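Local coordinates for protein metallocarboxypeptidase (Trypanosoma cruzi, PDB 3DWC) that probably removes single C-terminal amino acids from peptides with broad specificity, proline excepted, as a metal-dependent carboxypeptidase of the M32 family, at residues 78-90 against 280-292. Numbering follows the deposited sequence.
With SO4 (sulfate ion), chain T.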
loop_
_atom_site.group_PDB
_atom_site.type_symbol
_atom_site.label_atom_id
_atom_site.label_comp_id
_atom_site.label_asym_id
_atom_site.label_seq_id
_atom_site.Cartn_x
_atom_site.Cartn_y
_atom_site.Cartn_z
ATOM N N LYS B 78 22.599 -0.245 -29.089
ATOM C CA LYS B 78 21.558 0.580 -29.704
ATOM C C LYS B 78 20.529 1.029 -28.671
ATOM O O LYS B 78 20.155 2.195 -28.617
ATOM C CB LYS B 78 20.844 -0.188 -30.827
ATOM C CG LYS B 78 19.951 0.680 -31.717
ATOM C CD LYS B 78 18.955 -0.161 -32.553
ATOM C CE LYS B 78 19.133 0.076 -34.069
ATOM N NZ LYS B 78 18.559 -1.044 -34.913
ATOM N N LEU B 79 20.082 0.065 -27.887
ATOM C CA LEU B 79 19.104 0.271 -26.851
ATOM C C LEU B 79 19.636 1.125 -25.685
ATOM O O LEU B 79 18.865 1.810 -25.032
ATOM C CB LEU B 79 18.613 -1.089 -26.348
ATOM C CG LEU B 79 17.646 -1.850 -27.273
ATOM C CD1 LEU B 79 17.191 -3.120 -26.580
ATOM C CD2 LEU B 79 16.421 -1.013 -27.629
ATOM N N GLN B 80 20.944 1.070 -25.431
ATOM C CA GLN B 80 21.595 1.901 -24.423
ATOM C C GLN B 80 21.618 3.328 -24.911
ATOM O O GLN B 80 21.376 4.259 -24.150
ATOM C CB GLN B 80 23.015 1.420 -24.145
ATOM C CG GLN B 80 23.077 0.064 -23.516
ATOM C CD GLN B 80 24.496 -0.460 -23.345
ATOM O OE1 GLN B 80 25.372 -0.210 -24.185
ATOM N NE2 GLN B 80 24.727 -1.204 -22.271
ATOM N N ARG B 81 21.884 3.505 -26.210
ATOM C CA ARG B 81 21.797 4.833 -26.828
ATOM C C ARG B 81 20.395 5.420 -26.687
ATOM O O ARG B 81 20.244 6.587 -26.362
ATOM C CB ARG B 81 22.232 4.795 -28.304
ATOM C CG ARG B 81 23.689 4.436 -28.535
ATOM C CD ARG B 81 24.185 4.878 -29.913
ATOM N NE ARG B 81 23.486 4.143 -30.949
ATOM C CZ ARG B 81 23.861 2.968 -31.448
ATOM N NH1 ARG B 81 24.958 2.358 -31.032
ATOM N NH2 ARG B 81 23.106 2.390 -32.375
ATOM N N ALA B 82 19.360 4.621 -26.922
ATOM C CA ALA B 82 17.973 5.102 -26.722
ATOM C C ALA B 82 17.723 5.423 -25.242
ATOM O O ALA B 82 17.028 6.411 -24.884
ATOM C CB ALA B 82 16.968 4.069 -27.164
ATOM N N ASN B 83 18.284 4.573 -24.383
ATOM C CA ASN B 83 18.082 4.750 -22.941
ATOM C C ASN B 83 18.744 6.055 -22.533
ATOM O O ASN B 83 18.150 6.827 -21.774
ATOM C CB ASN B 83 18.602 3.535 -22.172
ATOM C CG ASN B 83 18.196 3.523 -20.714
ATOM O OD1 ASN B 83 17.066 3.888 -20.351
ATOM N ND2 ASN B 83 19.120 3.077 -19.858
ATOM N N LEU B 84 19.931 6.350 -23.091
ATOM C CA LEU B 84 20.600 7.614 -22.757
ATOM C C LEU B 84 19.757 8.821 -23.190
ATOM O O LEU B 84 19.681 9.821 -22.482
ATOM C CB LEU B 84 22.008 7.685 -23.367
ATOM C CG LEU B 84 22.892 8.890 -23.022
ATOM C CD1 LEU B 84 23.013 9.124 -21.513
ATOM C CD2 LEU B 84 24.287 8.733 -23.673
ATOM N N ARG B 85 19.127 8.722 -24.366
ATOM C CA ARG B 85 18.134 9.727 -24.812
ATOM C C ARG B 85 16.985 9.896 -23.800
ATOM O O ARG B 85 16.579 11.009 -23.489
ATOM C CB ARG B 85 17.544 9.333 -26.171
ATOM C CG ARG B 85 16.646 10.384 -26.814
ATOM C CD ARG B 85 15.949 9.822 -28.056
ATOM N NE ARG B 85 15.094 8.690 -27.706
ATOM C CZ ARG B 85 14.886 7.610 -28.457
ATOM N NH1 ARG B 85 15.470 7.462 -29.628
ATOM N NH2 ARG B 85 14.085 6.658 -28.005
ATOM N N GLU B 86 16.458 8.781 -23.298
ATOM C CA GLU B 86 15.338 8.860 -22.385
ATOM C C GLU B 86 15.782 9.396 -21.022
ATOM O O GLU B 86 15.021 10.100 -20.368
ATOM C CB GLU B 86 14.612 7.531 -22.303
ATOM C CG GLU B 86 14.022 7.121 -23.613
ATOM C CD GLU B 86 13.116 8.184 -24.246
ATOM O OE1 GLU B 86 12.306 8.781 -23.523
ATOM O OE2 GLU B 86 13.200 8.381 -25.474
ATOM N N MET B 87 17.020 9.093 -20.617
ATOM C CA MET B 87 17.592 9.661 -19.399
ATOM C C MET B 87 17.690 11.179 -19.455
ATOM O O MET B 87 17.340 11.850 -18.504
ATOM C CB MET B 87 19.013 9.113 -19.159
ATOM C CG MET B 87 19.090 7.666 -18.743
ATOM S SD MET B 87 20.790 7.089 -18.721
ATOM C CE MET B 87 20.585 5.562 -17.759
ATOM N N ARG B 88 18.247 11.717 -20.544
ATOM C CA ARG B 88 18.305 13.173 -20.733
ATOM C C ARG B 88 16.933 13.806 -20.657
ATOM O O ARG B 88 16.766 14.847 -20.027
ATOM C CB ARG B 88 18.931 13.553 -22.077
ATOM C CG ARG B 88 18.793 15.030 -22.404
ATOM C CD ARG B 88 19.626 15.450 -23.607
ATOM N NE ARG B 88 21.019 15.680 -23.239
ATOM C CZ ARG B 88 21.483 16.839 -22.792
ATOM N NH1 ARG B 88 22.770 16.951 -22.504
ATOM N NH2 ARG B 88 20.672 17.886 -22.622
ATOM N N ARG B 89 15.958 13.183 -21.321
ATOM C CA ARG B 89 14.587 13.659 -21.281
ATOM C C ARG B 89 14.019 13.734 -19.846
ATOM O O ARG B 89 13.444 14.756 -19.481
ATOM C CB ARG B 89 13.693 12.766 -22.139
ATOM C CG ARG B 89 12.240 13.109 -21.992
ATOM C CD ARG B 89 11.339 12.292 -22.906
ATOM N NE ARG B 89 9.930 12.506 -22.517
ATOM C CZ ARG B 89 9.236 13.636 -22.753
ATOM N NH1 ARG B 89 9.787 14.693 -23.366
ATOM N NH2 ARG B 89 7.990 13.716 -22.348
ATOM N N ALA B 90 14.145 12.648 -19.069
ATOM C CA ALA B 90 13.695 12.659 -17.665
ATOM C C ALA B 90 14.449 13.726 -16.877
ATOM O O ALA B 90 13.857 14.400 -16.076
ATOM C CB ALA B 90 13.878 11.294 -16.988
ATOM N N PRO B 280 11.820 -2.358 -23.510
ATOM C CA PRO B 280 12.533 -3.550 -23.910
ATOM C C PRO B 280 13.012 -4.433 -22.746
ATOM O O PRO B 280 13.402 -3.956 -21.713
ATOM C CB PRO B 280 13.712 -3.007 -24.754
ATOM C CG PRO B 280 13.885 -1.590 -24.367
ATOM C CD PRO B 280 12.644 -1.138 -23.631
ATOM N N LYS B 281 12.991 -5.740 -22.949
ATOM C CA LYS B 281 13.475 -6.673 -21.940
ATOM C C LYS B 281 14.952 -6.352 -21.637
ATOM O O LYS B 281 15.750 -6.003 -22.524
ATOM C CB LYS B 281 13.260 -8.130 -22.411
ATOM C CG LYS B 281 13.816 -9.218 -21.433
ATOM C CD LYS B 281 14.684 -10.279 -22.204
ATOM C CE LYS B 281 16.072 -10.544 -21.515
ATOM N NZ LYS B 281 17.260 -10.565 -22.496
ATOM N N GLY B 282 15.296 -6.441 -20.365
ATOM C CA GLY B 282 16.655 -6.209 -19.906
ATOM C C GLY B 282 16.876 -4.755 -19.530
ATOM O O GLY B 282 17.963 -4.392 -19.100
ATOM N N PHE B 283 15.850 -3.927 -19.700
ATOM C CA PHE B 283 15.913 -2.514 -19.334
ATOM C C PHE B 283 14.835 -2.126 -18.340
ATOM O O PHE B 283 14.423 -0.969 -18.251
ATOM C CB PHE B 283 15.814 -1.681 -20.593
ATOM C CG PHE B 283 17.091 -1.674 -21.411
ATOM C CD1 PHE B 283 17.346 -2.658 -22.369
ATOM C CD2 PHE B 283 18.032 -0.665 -21.219
ATOM C CE1 PHE B 283 18.493 -2.625 -23.121
ATOM C CE2 PHE B 283 19.187 -0.614 -21.963
ATOM C CZ PHE B 283 19.435 -1.607 -22.916
ATOM N N GLU B 284 14.424 -3.096 -17.536
ATOM C CA GLU B 284 13.187 -2.961 -16.738
ATOM C C GLU B 284 13.148 -1.773 -15.757
ATOM O O GLU B 284 12.102 -1.134 -15.608
ATOM C CB GLU B 284 12.892 -4.283 -16.008
ATOM C CG GLU B 284 12.427 -5.389 -16.945
ATOM C CD GLU B 284 13.551 -6.185 -17.577
ATOM O OE1 GLU B 284 13.236 -6.988 -18.464
ATOM O OE2 GLU B 284 14.739 -6.024 -17.221
ATOM N N THR B 285 14.277 -1.441 -15.152
ATOM C CA THR B 285 14.348 -0.339 -14.154
ATOM C C THR B 285 14.798 1.015 -14.766
ATOM O O THR B 285 15.083 1.972 -14.039
ATOM C CB THR B 285 15.353 -0.703 -13.068
ATOM O OG1 THR B 285 16.678 -0.695 -13.630
ATOM C CG2 THR B 285 15.044 -2.103 -12.489
ATOM N N GLN B 286 14.808 1.088 -16.100
ATOM C CA GLN B 286 15.301 2.229 -16.857
ATOM C C GLN B 286 14.214 2.985 -17.613
ATOM O O GLN B 286 13.174 2.404 -17.982
ATOM C CB GLN B 286 16.309 1.720 -17.896
ATOM C CG GLN B 286 17.532 1.026 -17.283
ATOM C CD GLN B 286 18.367 1.961 -16.455
ATOM O OE1 GLN B 286 18.794 3.014 -16.941
ATOM N NE2 GLN B 286 18.628 1.579 -15.186
ATOM N N PRO B 287 14.498 4.250 -17.954
ATOM C CA PRO B 287 13.491 5.078 -18.551
ATOM C C PRO B 287 13.140 4.725 -20.018
ATOM O O PRO B 287 12.110 5.169 -20.502
ATOM C CB PRO B 287 14.069 6.484 -18.379
ATOM C CG PRO B 287 15.509 6.294 -18.441
ATOM C CD PRO B 287 15.774 4.978 -17.808
ATOM N N VAL B 288 13.956 3.914 -20.701
ATOM C CA VAL B 288 13.580 3.402 -22.030
ATOM C C VAL B 288 12.477 2.319 -21.942
ATOM O O VAL B 288 11.728 2.104 -22.887
ATOM C CB VAL B 288 14.787 2.838 -22.760
ATOM C CG1 VAL B 288 15.225 1.504 -22.159
ATOM C CG2 VAL B 288 14.481 2.741 -24.305
ATOM N N CYS B 289 12.395 1.637 -20.797
ATOM C CA CYS B 289 11.350 0.663 -20.577
ATOM C C CYS B 289 10.203 1.361 -19.911
ATOM O O CYS B 289 9.940 1.126 -18.746
ATOM C CB CYS B 289 11.841 -0.489 -19.734
ATOM S SG CYS B 289 10.559 -1.683 -19.412
ATOM N N MET B 290 9.524 2.206 -20.681
ATOM C CA MET B 290 8.345 2.948 -20.285
ATOM C C MET B 290 7.391 3.201 -21.468
ATOM O O MET B 290 7.823 3.239 -22.621
ATOM C CB MET B 290 8.761 4.306 -19.788
ATOM C CG MET B 290 9.773 4.232 -18.702
ATOM S SD MET B 290 9.480 5.522 -17.520
ATOM C CE MET B 290 8.062 4.704 -16.783
ATOM N N ALA B 291 6.096 3.340 -21.169
ATOM C CA ALA B 291 5.119 3.797 -22.157
ATOM C C ALA B 291 5.647 4.989 -22.946
ATOM O O ALA B 291 6.301 5.841 -22.394
ATOM C CB ALA B 291 3.817 4.119 -21.500
ATOM N N ARG B 292 5.433 4.994 -24.271
ATOM C CA ARG B 292 6.046 5.985 -25.136
ATOM C C ARG B 292 5.406 7.358 -24.943
ATOM O O ARG B 292 6.093 8.361 -24.946
ATOM C CB ARG B 292 5.997 5.516 -26.603
ATOM C CG ARG B 292 6.364 6.562 -27.647
ATOM C CD ARG B 292 7.848 6.826 -27.683
ATOM N NE ARG B 292 8.246 7.736 -26.619
ATOM C CZ ARG B 292 9.516 8.062 -26.374
ATOM N NH1 ARG B 292 10.493 7.586 -27.137
ATOM N NH2 ARG B 292 9.798 8.865 -25.373
HETATM S S SO4 T . 20.836 5.284 -33.070
HETATM O O1 SO4 T . 20.879 5.410 -31.618
HETATM O O2 SO4 T . 22.174 5.364 -33.657
HETATM O O3 SO4 T . 20.230 3.999 -33.432
HETATM O O4 SO4 T . 20.075 6.411 -33.601
HETATM O O HOH W 1 10.806 7.392 -21.192
#
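Asn83, on helix 78-90, comes closest to the irregular loop 280-292 at Val288, their CA atoms 4.8 Å apart, while the loop folds through successive beta turns. With CG anti to the backbone N (chi1 -169°), the Asn83 amide reaches across and works at both ends: OD1 accepts the backbone N of Val288 at 3.1 Å, and ND2 donates almost straight to Gln286 OE1 at 2.9 Å, with that oxygen lying in the Asn83 amide plane. With OD1 accepting and ND2 donating, the amide's rotation is fixed; ND2 also bonds to Tyr6 OH of helix 3-32. One turn earlier on the helix, Phe283 CZ lies 3.6 Å from Leu79 CB, the ring meeting it obliquely, and Leu79 CD1 goes on to Pro280. The loop links helix 259-276, whose HExxH histidines His267 and His271 bind cobalt, to helix 294-309, which supplies the third protein ligand, Glu298; the contact itself is packing remote from the metal. Further along, Arg292 grips Glu86 end-on, NH2 to OE1 3.1 Å and NH1 to OE2 3.3 Å, both from above the carboxylate plane. Arg85 holds that same OE2 side-on from its anti side, NE at 2.9 Å. Arg292 NH1 also donates to Leu473 O.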